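Local coordinates for protein nitrite reductase (Hyphomicrobium denitrificans, PDB 2DV6) that probably reduces nitrite to nitric oxide at copper sites, drawing electrons from cytochrome c, as part of bacterial denitrification, at residues S141-T146 / V171-Q176; I35-M40 / H51-T56; F364-E369 / V401-D406. All coordinates share one frame; numbering follows the deposited sequence.

In the fold
The three contacts are well separated and share no strand. Contact 2 (35-40 / 51-56) lies at the surface of the N-terminal copper domain, about 35 Å centre to centre from contact 1 and 45 Å from contact 3. Contact 1 (141-146 / 171-176) is partly buried and ties the connecting loop to strand 163-178 of the next domain. Contact 3 (364-369 / 401-406), mostly buried, joins the two sheets of the C-terminal domain. Chemistry follows place: backbone hydrogen bonds dominate contact 1, a small apolar touch beside charged groups makes contact 2, and contact 3 grades from packed hydrophobic residues to a potassium ion.

Contact 1. Residues S141-T146 / V171-Q176; sequences SGADIT and VEVKGQ
Ala-143 docks by its backbone onto the strand at Lys-174 and Gln-176. Its N donates to Lys-174 O at 2.9 Å, nearly straight at 171°, and its O accepts from Gln-176 N at 2.8 Å. Both bonds embrace Gly-175, the pattern of a parallel bridge, but a single one, consistent with the two paths running 104° apart. Glycines permit the approach: Gly-142 CA and Gly-175 CA are 4.2 Å apart, a methyl group on Gly-142 would collide with Gly-175 C, and one on Gly-175 would run into Ile-145 CG1.

Lys-174 flanks the bridge. Its CG is anti to the backbone N (chi1 177°), and from CB through CG the chain runs extended to place CD 3.9 Å from Ser-141 O. CE then passes Ser-141 OG, and NZ donates to that same OG at 3.1 Å. The ammonium also has a weak, long ion pair with Glu-310. Beyond the bridge, Ile-145 turns CG2 onto Val-173 CG1 at 3.7 Å, the two side chains crossing obliquely, while Ala-143 CB lies alongside Val-173 CG2, 4.1 Å away. Water 1 accepts from Ile-145 N and donates to Gln-176 O at 2.8 Å, extending the backbone link. Asp-144 points away from the strand and instead accepts from Thr-146 N through OD1, forming an Asx turn.

Gly-175 and Val-173 make their own backbone bonds to Tyr-183 and Tyr-185, so the loop adds to a strand already paired in its sheet. This is an isolated bridge that fastens an interdomain linker to a cupredoxin sheet.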
ATOM      1  N   SER A 141      11.712  -4.698  34.793  1.00 27.52           N
ATOM      2  CA  SER A 141      11.872  -3.505  35.577  1.00 28.82           C
ATOM      3  C   SER A 141      10.603  -3.024  36.245  1.00 28.40           C
ATOM      4  O   SER A 141      10.595  -1.914  36.765  1.00 30.76           O
ATOM      5  CB  SER A 141      12.411  -2.376  34.700  1.00 29.87           C
ATOM      6  OG  SER A 141      11.506  -2.167  33.644  1.00 34.06           O
ATOM      7  N   GLY A 142       9.536  -3.820  36.253  1.00 28.07           N
ATOM      8  CA  GLY A 142       8.263  -3.367  36.819  1.00 27.12           C
ATOM      9  C   GLY A 142       8.024  -3.903  38.213  1.00 26.86           C
ATOM     10  O   GLY A 142       8.635  -4.887  38.608  1.00 27.33           O
ATOM     11  N   ALA A 143       7.130  -3.268  38.970  1.00 26.38           N
ATOM     12  CA  ALA A 143       6.776  -3.780  40.306  1.00 26.17           C
ATOM     13  C   ALA A 143       5.885  -5.012  40.169  1.00 26.15           C
ATOM     14  O   ALA A 143       5.208  -5.177  39.160  1.00 25.87           O
ATOM     15  CB  ALA A 143       6.085  -2.733  41.106  1.00 24.69           C
ATOM     16  N   ASP A 144       5.909  -5.878  41.176  1.00 26.02           N
ATOM     17  CA  ASP A 144       4.975  -6.995  41.248  1.00 26.77           C
ATOM     18  C   ASP A 144       3.612  -6.449  41.657  1.00 25.51           C
ATOM     19  O   ASP A 144       3.455  -5.920  42.749  1.00 26.75           O
ATOM     20  CB  ASP A 144       5.464  -8.045  42.237  1.00 27.79           C
ATOM     21  CG  ASP A 144       4.482  -9.197  42.414  1.00 30.74           C
ATOM     22  OD1 ASP A 144       3.586  -9.434  41.556  1.00 30.71           O
ATOM     23  OD2 ASP A 144       4.633  -9.908  43.426  1.00 33.93           O
ATOM     24  N   ILE A 145       2.643  -6.530  40.753  1.00 24.76           N
ATOM     25  CA  ILE A 145       1.297  -6.000  41.021  1.00 23.12           C
ATOM     26  C   ILE A 145       0.279  -7.127  41.209  1.00 22.74           C
ATOM     27  O   ILE A 145      -0.920  -6.898  41.173  1.00 23.55           O
ATOM     28  CB  ILE A 145       0.847  -4.956  39.917  1.00 22.90           C
ATOM     29  CG1 ILE A 145       0.979  -5.519  38.489  1.00 21.78           C
ATOM     30  CG2 ILE A 145       1.644  -3.637  40.083  1.00 22.46           C
ATOM     31  CD1 ILE A 145       0.227  -6.848  38.275  1.00 19.55           C
ATOM     32  N   THR A 146       0.747  -8.356  41.432  1.00 22.01           N
ATOM     33  CA  THR A 146      -0.158  -9.491  41.486  1.00 22.13           C
ATOM     34  C   THR A 146      -0.735  -9.644  42.882  1.00 22.75           C
ATOM     35  O   THR A 146      -0.058  -9.416  43.871  1.00 21.56           O
ATOM     36  CB  THR A 146       0.545 -10.816  41.120  1.00 22.94           C
ATOM     37  OG1 THR A 146       1.653 -11.023  42.023  1.00 23.95           O
ATOM     38  CG2 THR A 146       1.069 -10.782  39.645  1.00 22.31           C
ATOM     39  N   VAL A 171      -3.416   3.835  43.259  1.00 23.16           N
ATOM     40  CA  VAL A 171      -2.046   4.085  42.825  1.00 23.70           C
ATOM     41  C   VAL A 171      -1.801   3.632  41.384  1.00 22.92           C
ATOM     42  O   VAL A 171      -2.153   2.518  41.021  1.00 22.36           O
ATOM     43  CB  VAL A 171      -0.928   3.570  43.875  1.00 25.23           C
ATOM     44  CG1 VAL A 171      -1.496   2.819  44.999  1.00 27.21           C
ATOM     45  CG2 VAL A 171       0.156   2.763  43.243  1.00 25.96           C
ATOM     46  N   GLU A 172      -1.180   4.523  40.605  1.00 22.03           N
ATOM     47  CA  GLU A 172      -0.685   4.252  39.262  1.00 21.81           C
ATOM     48  C   GLU A 172       0.795   3.856  39.341  1.00 22.25           C
ATOM     49  O   GLU A 172       1.617   4.583  39.882  1.00 21.82           O
ATOM     50  CB  GLU A 172      -0.907   5.475  38.349  1.00 20.72           C
ATOM     51  CG  GLU A 172      -2.377   6.013  38.433  1.00 20.12           C
ATOM     52  CD  GLU A 172      -2.559   7.403  37.835  1.00 19.79           C
ATOM     53  OE1 GLU A 172      -3.675   7.928  37.909  1.00 20.41           O
ATOM     54  OE2 GLU A 172      -1.604   7.975  37.266  1.00 20.49           O
ATOM     55  N   VAL A 173       1.128   2.678  38.814  1.00 21.88           N
ATOM     56  CA  VAL A 173       2.436   2.117  39.035  1.00 22.30           C
ATOM     57  C   VAL A 173       2.894   1.339  37.795  1.00 23.26           C
ATOM     58  O   VAL A 173       2.102   0.629  37.166  1.00 23.20           O
ATOM     59  CB  VAL A 173       2.412   1.187  40.297  1.00 22.66           C
ATOM     60  CG1 VAL A 173       1.370   0.092  40.175  1.00 19.50           C
ATOM     61  CG2 VAL A 173       3.776   0.597  40.574  1.00 21.91           C
ATOM     62  N   LYS A 174       4.164   1.475  37.446  1.00 23.65           N
ATOM     63  CA  LYS A 174       4.754   0.615  36.422  1.00 24.91           C
ATOM     64  C   LYS A 174       4.864  -0.800  36.964  1.00 24.10           C
ATOM     65  O   LYS A 174       5.634  -1.043  37.894  1.00 24.78           O
ATOM     66  CB  LYS A 174       6.132   1.136  36.010  1.00 26.28           C
ATOM     67  CG  LYS A 174       6.851   0.244  34.976  1.00 29.15           C
ATOM     68  CD  LYS A 174       8.295   0.697  34.909  1.00 32.95           C
ATOM     69  CE  LYS A 174       9.039   0.007  33.807  1.00 35.21           C
ATOM     70  NZ  LYS A 174      10.345   0.712  33.633  1.00 38.19           N
ATOM     71  N   GLY A 175       4.096  -1.720  36.383  1.00 22.18           N
ATOM     72  CA  GLY A 175       4.032  -3.083  36.862  1.00 22.70           C
ATOM     73  C   GLY A 175       4.586  -4.104  35.881  1.00 22.54           C
ATOM     74  O   GLY A 175       4.653  -3.854  34.650  1.00 22.46           O
ATOM     75  N   GLN A 176       4.951  -5.278  36.414  1.00 22.03           N
ATOM     76  CA  GLN A 176       5.343  -6.400  35.579  1.00 22.04           C
ATOM     77  C   GLN A 176       4.104  -7.054  34.944  1.00 21.73           C
ATOM     78  O   GLN A 176       3.197  -7.544  35.665  1.00 19.51           O
ATOM     79  CB  GLN A 176       6.092  -7.467  36.378  1.00 22.11           C
ATOM     80  CG  GLN A 176       6.522  -8.668  35.508  1.00 24.34           C
ATOM     81  CD  GLN A 176       7.513  -9.562  36.226  1.00 26.51           C
ATOM     82  OE1 GLN A 176       7.227 -10.742  36.483  1.00 27.86           O
ATOM     83  NE2 GLN A 176       8.671  -8.998  36.587  1.00 23.47           N
TER
HETATM   84  O   HOH W   1       3.256  -8.125  38.383  1.00 19.02           O

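Contact 2. Residues I35-M40 / H51-T56; sequences IAEGRM and HKINPT
Ile-53 presents its CD1 methyl to Ala-36 CB at 3.5 Å, closer than carbon atoms usually pack. Its CG1 lies anti to the carbonyl carbon (chi1 -61°), which sends the longer branch toward the hairpin; the second torsion, -27°, falls away from any staggered position, so the tip is probably somewhat strained or less surely placed. Glu-37 reaches from the turn toward Ile-53, Glu-37 CG 3.8 Å from Ile-53 CG1; the still closer carboxylate approach is a clash in the model and doubtful.

Arg-39 bends at its second and third torsions, bringing the guanidinium close to the Asn-54 side chain, obliquely, with the two planes 72° apart. Arg-39 NH1 lies 4.3 Å from Ile-53 CG2.

A type I' turn from Ala-36 to Arg-39 joins strands 27-36 and 39-45 of the N-terminal copper domain, and 51-56 is the loop leading to strand 57-60. An alanine in place of Ile-53 would probably open a gap beside Ala-36 CB and leave the Glu-37 chain without its apolar neighbour.

With no hydrogen bond crossing between the segments, the chemistry implies a contact of van der Waals touch alone, in which Ile-53 lies against Ala-36 and the aliphatic part of Glu-37, with the Arg-39 guanidinium nearby.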
ATOM      1  N   ILE A  35      11.720 -14.804   3.405  1.00 29.49           N
ATOM      2  CA  ILE A  35      12.999 -14.578   2.775  1.00 31.24           C
ATOM      3  C   ILE A  35      13.644 -13.477   3.577  1.00 32.75           C
ATOM      4  O   ILE A  35      13.086 -12.377   3.708  1.00 33.76           O
ATOM      5  CB  ILE A  35      12.874 -14.094   1.320  1.00 32.13           C
ATOM      6  CG1 ILE A  35      11.951 -15.005   0.477  1.00 32.26           C
ATOM      7  CG2 ILE A  35      14.258 -13.940   0.699  1.00 33.40           C
ATOM      8  CD1 ILE A  35      12.349 -16.488   0.381  1.00 32.11           C
ATOM      9  N   ALA A  36      14.792 -13.775   4.165  1.00 33.80           N
ATOM     10  CA  ALA A  36      15.497 -12.764   4.919  1.00 34.35           C
ATOM     11  C   ALA A  36      16.956 -13.086   4.879  1.00 35.40           C
ATOM     12  O   ALA A  36      17.340 -14.250   4.702  1.00 36.08           O
ATOM     13  CB  ALA A  36      14.997 -12.688   6.343  1.00 35.23           C
ATOM     14  N   GLU A  37      17.771 -12.043   5.017  1.00 36.52           N
ATOM     15  CA  GLU A  37      19.220 -12.128   4.814  1.00 37.41           C
ATOM     16  C   GLU A  37      19.638 -12.918   3.589  1.00 36.26           C
ATOM     17  O   GLU A  37      20.681 -13.572   3.624  1.00 37.11           O
ATOM     18  CB  GLU A  37      19.899 -12.744   6.029  1.00 39.82           C
ATOM     19  CG  GLU A  37      19.701 -12.018   7.357  1.00 44.48           C
ATOM     20  CD  GLU A  37      20.290 -12.841   8.512  1.00 47.24           C
ATOM     21  OE1 GLU A  37      21.188 -13.694   8.245  1.00 49.35           O
ATOM     22  OE2 GLU A  37      19.854 -12.651   9.673  1.00 49.00           O
ATOM     23  N   GLY A  38      18.842 -12.882   2.518  1.00 35.18           N
ATOM     24  CA  GLY A  38      19.225 -13.537   1.232  1.00 33.40           C
ATOM     25  C   GLY A  38      18.851 -15.005   1.039  1.00 33.01           C
ATOM     26  O   GLY A  38      19.236 -15.636   0.033  1.00 33.77           O
ATOM     27  N   ARG A  39      18.094 -15.566   1.983  1.00 32.61           N
ATOM     28  CA  ARG A  39      17.759 -17.010   1.972  1.00 32.45           C
ATOM     29  C   ARG A  39      16.305 -17.187   2.379  1.00 31.42           C
ATOM     30  O   ARG A  39      15.695 -16.284   2.948  1.00 31.58           O
ATOM     31  CB  ARG A  39      18.617 -17.777   3.001  1.00 33.57           C
ATOM     32  CG  ARG A  39      20.121 -17.802   2.731  1.00 37.05           C
ATOM     33  CD  ARG A  39      20.893 -17.698   4.043  1.00 40.84           C
ATOM     34  NE  ARG A  39      20.804 -18.940   4.788  1.00 43.67           N
ATOM     35  CZ  ARG A  39      20.745 -19.047   6.116  1.00 45.56           C
ATOM     36  NH1 ARG A  39      20.750 -17.965   6.903  1.00 46.71           N
ATOM     37  NH2 ARG A  39      20.663 -20.265   6.655  1.00 47.03           N
ATOM     38  N   MET A  40      15.787 -18.381   2.137  1.00 30.57           N
ATOM     39  CA  MET A  40      14.506 -18.829   2.668  1.00 30.05           C
ATOM     40  C   MET A  40      14.758 -19.370   4.054  1.00 28.30           C
ATOM     41  O   MET A  40      15.567 -20.282   4.229  1.00 28.13           O
ATOM     42  CB  MET A  40      13.925 -19.921   1.773  1.00 32.45           C
ATOM     43  CG  MET A  40      12.453 -20.253   2.049  1.00 36.03           C
ATOM     44  SD  MET A  40      11.879 -21.490   0.839  1.00 41.74           S
ATOM     45  CE  MET A  40      10.962 -20.356  -0.174  1.00 40.48           C
ATOM     46  N   HIS A  51      11.953 -11.280  15.446  1.00 31.59           N
ATOM     47  CA  HIS A  51      12.665 -10.881  14.213  1.00 33.45           C
ATOM     48  C   HIS A  51      14.030 -11.532  13.991  1.00 32.89           C
ATOM     49  O   HIS A  51      14.808 -11.096  13.113  1.00 33.91           O
ATOM     50  CB  HIS A  51      12.789  -9.339  14.066  1.00 35.42           C
ATOM     51  CG  HIS A  51      11.486  -8.672  13.773  1.00 38.25           C
ATOM     52  ND1 HIS A  51      10.973  -8.580  12.494  1.00 40.28           N
ATOM     53  CD2 HIS A  51      10.555  -8.129  14.596  1.00 38.84           C
ATOM     54  CE1 HIS A  51       9.787  -7.993  12.541  1.00 39.85           C
ATOM     55  NE2 HIS A  51       9.517  -7.703  13.802  1.00 40.78           N
ATOM     56  N   LYS A  52      14.331 -12.569  14.761  1.00 31.22           N
ATOM     57  CA  LYS A  52      15.585 -13.269  14.579  1.00 30.68           C
ATOM     58  C   LYS A  52      15.448 -14.353  13.494  1.00 30.14           C
ATOM     59  O   LYS A  52      14.454 -15.074  13.456  1.00 29.03           O
ATOM     60  CB  LYS A  52      16.075 -13.838  15.917  1.00 31.92           C
ATOM     61  CG  LYS A  52      16.395 -12.759  16.957  1.00 32.77           C
ATOM     62  CD  LYS A  52      17.240 -13.360  18.048  1.00 36.34           C
ATOM     63  CE  LYS A  52      17.606 -12.320  19.076  1.00 37.76           C
ATOM     64  NZ  LYS A  52      17.438 -12.941  20.423  1.00 39.40           N
ATOM     65  N   ILE A  53      16.429 -14.417  12.593  1.00 29.92           N
ATOM     66  CA  ILE A  53      16.460 -15.406  11.491  1.00 29.99           C
ATOM     67  C   ILE A  53      16.873 -16.749  12.088  1.00 28.99           C
ATOM     68  O   ILE A  53      17.837 -16.807  12.850  1.00 29.19           O
ATOM     69  CB  ILE A  53      17.488 -15.014  10.384  1.00 30.81           C
ATOM     70  CG1 ILE A  53      17.167 -13.661   9.711  1.00 33.13           C
ATOM     71  CG2 ILE A  53      17.668 -16.125   9.327  1.00 31.31           C
ATOM     72  CD1 ILE A  53      15.752 -13.202   9.691  1.00 33.79           C
ATOM     73  N   ASN A  54      16.120 -17.806  11.786  1.00 27.11           N
ATOM     74  CA  ASN A  54      16.422 -19.161  12.271  1.00 26.35           C
ATOM     75  C   ASN A  54      16.803 -19.191  13.758  1.00 26.56           C
ATOM     76  O   ASN A  54      17.891 -19.660  14.102  1.00 26.12           O
ATOM     77  CB  ASN A  54      17.541 -19.789  11.415  1.00 25.04           C
ATOM     78  CG  ASN A  54      17.108 -20.029   9.965  1.00 25.78           C
ATOM     79  OD1 ASN A  54      17.918 -19.894   9.030  1.00 24.32           O
ATOM     80  ND2 ASN A  54      15.830 -20.388   9.769  1.00 22.96           N
ATOM     81  N   PRO A  55      15.931 -18.641  14.635  1.00 26.77           N
ATOM     82  CA  PRO A  55      16.338 -18.485  16.040  1.00 26.00           C
ATOM     83  C   PRO A  55      16.592 -19.806  16.786  1.00 26.12           C
ATOM     84  O   PRO A  55      15.927 -20.852  16.548  1.00 24.75           O
ATOM     85  CB  PRO A  55      15.152 -17.745  16.679  1.00 25.18           C
ATOM     86  CG  PRO A  55      14.009 -17.999  15.802  1.00 26.21           C
ATOM     87  CD  PRO A  55      14.578 -18.096  14.396  1.00 25.97           C
ATOM     88  N   THR A  56      17.567 -19.742  17.679  1.00 26.17           N
ATOM     89  CA  THR A  56      17.788 -20.807  18.635  1.00 26.32           C
ATOM     90  C   THR A  56      16.666 -20.734  19.655  1.00 25.76           C
ATOM     91  O   THR A  56      16.397 -19.672  20.239  1.00 25.80           O
ATOM     92  CB  THR A  56      19.172 -20.713  19.269  1.00 26.55           C
ATOM     93  OG1 THR A  56      20.148 -20.754  18.213  1.00 29.30           O
ATOM     94  CG2 THR A  56      19.419 -21.914  20.236  1.00 27.14           C
TER

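Contact 3. Residues F364-E369 / V401-D406; sequences FHVIGE and VDFKID. With K (potassium ion), chain J.
The ring of Phe-364 receives Val-401 CG2 at its edge, near the ring plane, at 4.1 Å, and it stacks with the ring of Phe-353. The second flat group, Phe-403, is met obliquely by Val-366 CG2 and by Glu-369 CG, the latter 4.0 Å from its CD1. These residues fill the interior of a cupredoxin beta sandwich: strand 362-367 belongs to one sheet and strand 397-404 to the other, so their side chains meet across the core and no hydrogen bond joins the segments.

At the end of the sandwich lies a metal site. A type II turn from Val-366 to Glu-369 carries the glutamate there. Chi1, -103° and off a staggered position, lays Glu-369 CG against Phe-403, and the bend at chi2 (-65°) turns the carboxylate to the potassium ion, its plane 37° from the ring. Glu-369 OE1 and OE2 both bind the potassium ion, at 2.6 and 2.5 Å; Lys-404 O, Asp-406 OD2 and three waters complete seven ligands. Thr-227 of a neighbouring subunit packs on Glu-369 and Asp-406, placing the ion near a subunit interface.

Glu-369 OE1 sits 3.1 Å from Lys-404 O and 3.3 Å from Asp-406 OD2, three acceptors gathered by the ion.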
ATOM      1  N   PHE A 364     -15.426 -20.313  33.449  1.00 19.26           N
ATOM      2  CA  PHE A 364     -14.446 -20.657  34.453  1.00 20.90           C
ATOM      3  C   PHE A 364     -14.470 -22.171  34.706  1.00 21.25           C
ATOM      4  O   PHE A 364     -15.531 -22.755  34.898  1.00 22.41           O
ATOM      5  CB  PHE A 364     -14.706 -19.896  35.750  1.00 20.21           C
ATOM      6  CG  PHE A 364     -13.683 -20.180  36.821  1.00 21.41           C
ATOM      7  CD1 PHE A 364     -12.336 -19.835  36.621  1.00 21.67           C
ATOM      8  CD2 PHE A 364     -14.069 -20.773  38.029  1.00 21.70           C
ATOM      9  CE1 PHE A 364     -11.371 -20.078  37.590  1.00 24.51           C
ATOM     10  CE2 PHE A 364     -13.111 -21.018  39.038  1.00 23.00           C
ATOM     11  CZ  PHE A 364     -11.755 -20.667  38.822  1.00 23.80           C
ATOM     12  N   HIS A 365     -13.308 -22.797  34.666  1.00 21.34           N
ATOM     13  CA  HIS A 365     -13.245 -24.263  34.779  1.00 22.43           C
ATOM     14  C   HIS A 365     -11.977 -24.647  35.538  1.00 21.76           C
ATOM     15  O   HIS A 365     -10.942 -24.013  35.334  1.00 22.02           O
ATOM     16  CB  HIS A 365     -13.232 -24.868  33.362  1.00 23.00           C
ATOM     17  CG  HIS A 365     -13.018 -26.356  33.330  1.00 24.11           C
ATOM     18  ND1 HIS A 365     -13.962 -27.256  33.770  1.00 25.90           N
ATOM     19  CD2 HIS A 365     -11.956 -27.096  32.936  1.00 24.67           C
ATOM     20  CE1 HIS A 365     -13.501 -28.485  33.627  1.00 26.05           C
ATOM     21  NE2 HIS A 365     -12.292 -28.414  33.106  1.00 25.50           N
ATOM     22  N   VAL A 366     -12.033 -25.654  36.415  1.00 21.34           N
ATOM     23  CA  VAL A 366     -10.763 -26.172  37.012  1.00 21.49           C
ATOM     24  C   VAL A 366     -10.488 -27.556  36.405  1.00 21.65           C
ATOM     25  O   VAL A 366     -11.232 -28.504  36.630  1.00 21.79           O
ATOM     26  CB  VAL A 366     -10.813 -26.243  38.580  1.00 21.47           C
ATOM     27  CG1 VAL A 366      -9.566 -26.921  39.119  1.00 21.09           C
ATOM     28  CG2 VAL A 366     -10.989 -24.815  39.183  1.00 20.80           C
ATOM     29  N   ILE A 367      -9.479 -27.655  35.570  1.00 22.80           N
ATOM     30  CA  ILE A 367      -9.223 -28.904  34.850  1.00 24.21           C
ATOM     31  C   ILE A 367      -8.838 -29.973  35.881  1.00 24.24           C
ATOM     32  O   ILE A 367      -7.963 -29.717  36.729  1.00 24.05           O
ATOM     33  CB  ILE A 367      -8.035 -28.707  33.862  1.00 24.92           C
ATOM     34  CG1 ILE A 367      -8.349 -27.604  32.847  1.00 26.54           C
ATOM     35  CG2 ILE A 367      -7.632 -30.022  33.179  1.00 25.16           C
ATOM     36  CD1 ILE A 367      -7.227 -27.379  31.823  1.00 27.98           C
ATOM     37  N   GLY A 368      -9.488 -31.136  35.816  1.00 23.91           N
ATOM     38  CA  GLY A 368      -9.191 -32.266  36.702  1.00 24.26           C
ATOM     39  C   GLY A 368     -10.079 -32.297  37.926  1.00 25.61           C
ATOM     40  O   GLY A 368      -9.974 -33.215  38.751  1.00 25.80           O
ATOM     41  N   GLU A 369     -10.956 -31.294  38.065  1.00 24.61           N
ATOM     42  CA  GLU A 369     -11.891 -31.273  39.180  1.00 24.92           C
ATOM     43  C   GLU A 369     -13.283 -30.841  38.710  1.00 25.62           C
ATOM     44  O   GLU A 369     -13.450 -30.455  37.553  1.00 25.98           O
ATOM     45  CB  GLU A 369     -11.373 -30.356  40.312  1.00 26.01           C
ATOM     46  CG  GLU A 369     -10.782 -31.096  41.494  1.00 27.67           C
ATOM     47  CD  GLU A 369     -11.814 -31.948  42.235  1.00 29.97           C
ATOM     48  OE1 GLU A 369     -11.427 -32.755  43.113  1.00 30.26           O
ATOM     49  OE2 GLU A 369     -13.033 -31.849  41.952  1.00 30.40           O
ATOM     50  N   VAL A 401     -17.364 -20.927  43.902  1.00 25.00           N
ATOM     51  CA  VAL A 401     -17.369 -22.373  43.628  1.00 25.43           C
ATOM     52  C   VAL A 401     -16.706 -23.069  44.813  1.00 26.97           C
ATOM     53  O   VAL A 401     -15.724 -22.538  45.365  1.00 28.50           O
ATOM     54  CB  VAL A 401     -16.717 -22.727  42.260  1.00 24.38           C
ATOM     55  CG1 VAL A 401     -17.495 -22.039  41.086  1.00 22.22           C
ATOM     56  CG2 VAL A 401     -15.242 -22.362  42.228  1.00 23.33           C
ATOM     57  N   ASP A 402     -17.277 -24.194  45.241  1.00 28.13           N
ATOM     58  CA  ASP A 402     -16.728 -25.025  46.339  1.00 29.20           C
ATOM     59  C   ASP A 402     -16.550 -26.412  45.748  1.00 29.34           C
ATOM     60  O   ASP A 402     -17.408 -26.866  44.993  1.00 28.00           O
ATOM     61  CB  ASP A 402     -17.710 -25.203  47.524  1.00 30.91           C
ATOM     62  CG  ASP A 402     -18.009 -23.905  48.282  1.00 35.43           C
ATOM     63  OD1 ASP A 402     -18.989 -23.891  49.080  1.00 37.29           O
ATOM     64  OD2 ASP A 402     -17.297 -22.886  48.076  1.00 36.99           O
ATOM     65  N   PHE A 403     -15.474 -27.099  46.133  1.00 29.16           N
ATOM     66  CA  PHE A 403     -15.302 -28.493  45.791  1.00 28.98           C
ATOM     67  C   PHE A 403     -14.328 -29.170  46.747  1.00 29.98           C
ATOM     68  O   PHE A 403     -13.363 -28.570  47.225  1.00 29.39           O
ATOM     69  CB  PHE A 403     -14.808 -28.657  44.356  1.00 27.13           C
ATOM     70  CG  PHE A 403     -13.642 -27.794  44.015  1.00 26.81           C
ATOM     71  CD1 PHE A 403     -12.372 -28.342  43.911  1.00 26.42           C
ATOM     72  CD2 PHE A 403     -13.816 -26.418  43.756  1.00 25.99           C
ATOM     73  CE1 PHE A 403     -11.289 -27.565  43.568  1.00 24.73           C
ATOM     74  CE2 PHE A 403     -12.750 -25.625  43.409  1.00 25.33           C
ATOM     75  CZ  PHE A 403     -11.473 -26.200  43.307  1.00 26.53           C
ATOM     76  N   LYS A 404     -14.615 -30.434  47.021  1.00 31.15           N
ATOM     77  CA  LYS A 404     -13.703 -31.277  47.764  1.00 32.07           C
ATOM     78  C   LYS A 404     -12.631 -31.802  46.823  1.00 31.30           C
ATOM     79  O   LYS A 404     -12.930 -32.300  45.736  1.00 29.89           O
ATOM     80  CB  LYS A 404     -14.458 -32.435  48.442  1.00 33.69           C
ATOM     81  CG  LYS A 404     -13.499 -33.389  49.139  1.00 35.86           C
ATOM     82  CD  LYS A 404     -14.213 -34.397  49.986  1.00 38.49           C
ATOM     83  CE  LYS A 404     -13.228 -35.491  50.429  1.00 39.35           C
ATOM     84  NZ  LYS A 404     -13.666 -36.071  51.729  1.00 42.21           N
ATOM     85  N   ILE A 405     -11.380 -31.666  47.234  1.00 31.13           N
ATOM     86  CA  ILE A 405     -10.271 -32.230  46.485  1.00 32.34           C
ATOM     87  C   ILE A 405      -9.994 -33.689  46.886  1.00 32.55           C
ATOM     88  O   ILE A 405      -9.378 -33.942  47.905  1.00 33.55           O
ATOM     89  CB  ILE A 405      -9.026 -31.352  46.656  1.00 32.45           C
ATOM     90  CG1 ILE A 405      -9.327 -29.931  46.149  1.00 31.62           C
ATOM     91  CG2 ILE A 405      -7.830 -31.953  45.914  1.00 32.60           C
ATOM     92  CD1 ILE A 405      -8.304 -28.918  46.600  1.00 32.74           C
ATOM     93  N   ASP A 406     -10.448 -34.641  46.078  1.00 32.79           N
ATOM     94  CA  ASP A 406     -10.381 -36.058  46.455  1.00 33.34           C
ATOM     95  C   ASP A 406      -8.988 -36.653  46.344  1.00 32.95           C
ATOM     96  O   ASP A 406      -8.674 -37.620  47.016  1.00 33.78           O
ATOM     97  CB  ASP A 406     -11.333 -36.906  45.604  1.00 34.43           C
ATOM     98  CG  ASP A 406     -12.678 -36.261  45.432  1.00 35.88           C
ATOM     99  OD1 ASP A 406     -13.645 -36.626  46.134  1.00 36.86           O
ATOM    100  OD2 ASP A 406     -12.754 -35.354  44.583  1.00 37.46           O
TER
HETATM  101  K     K J2503     -13.836 -33.358  43.811  1.00 30.39           K
HETATM  102  O   HOH W   2     -15.410 -34.351  45.183  1.00 36.55           O
HETATM  103  O   HOH W   3     -14.591 -34.621  41.812  1.00 28.21           O
HETATM  104  O   HOH W   4     -15.728 -31.996  43.261  1.00 29.96           O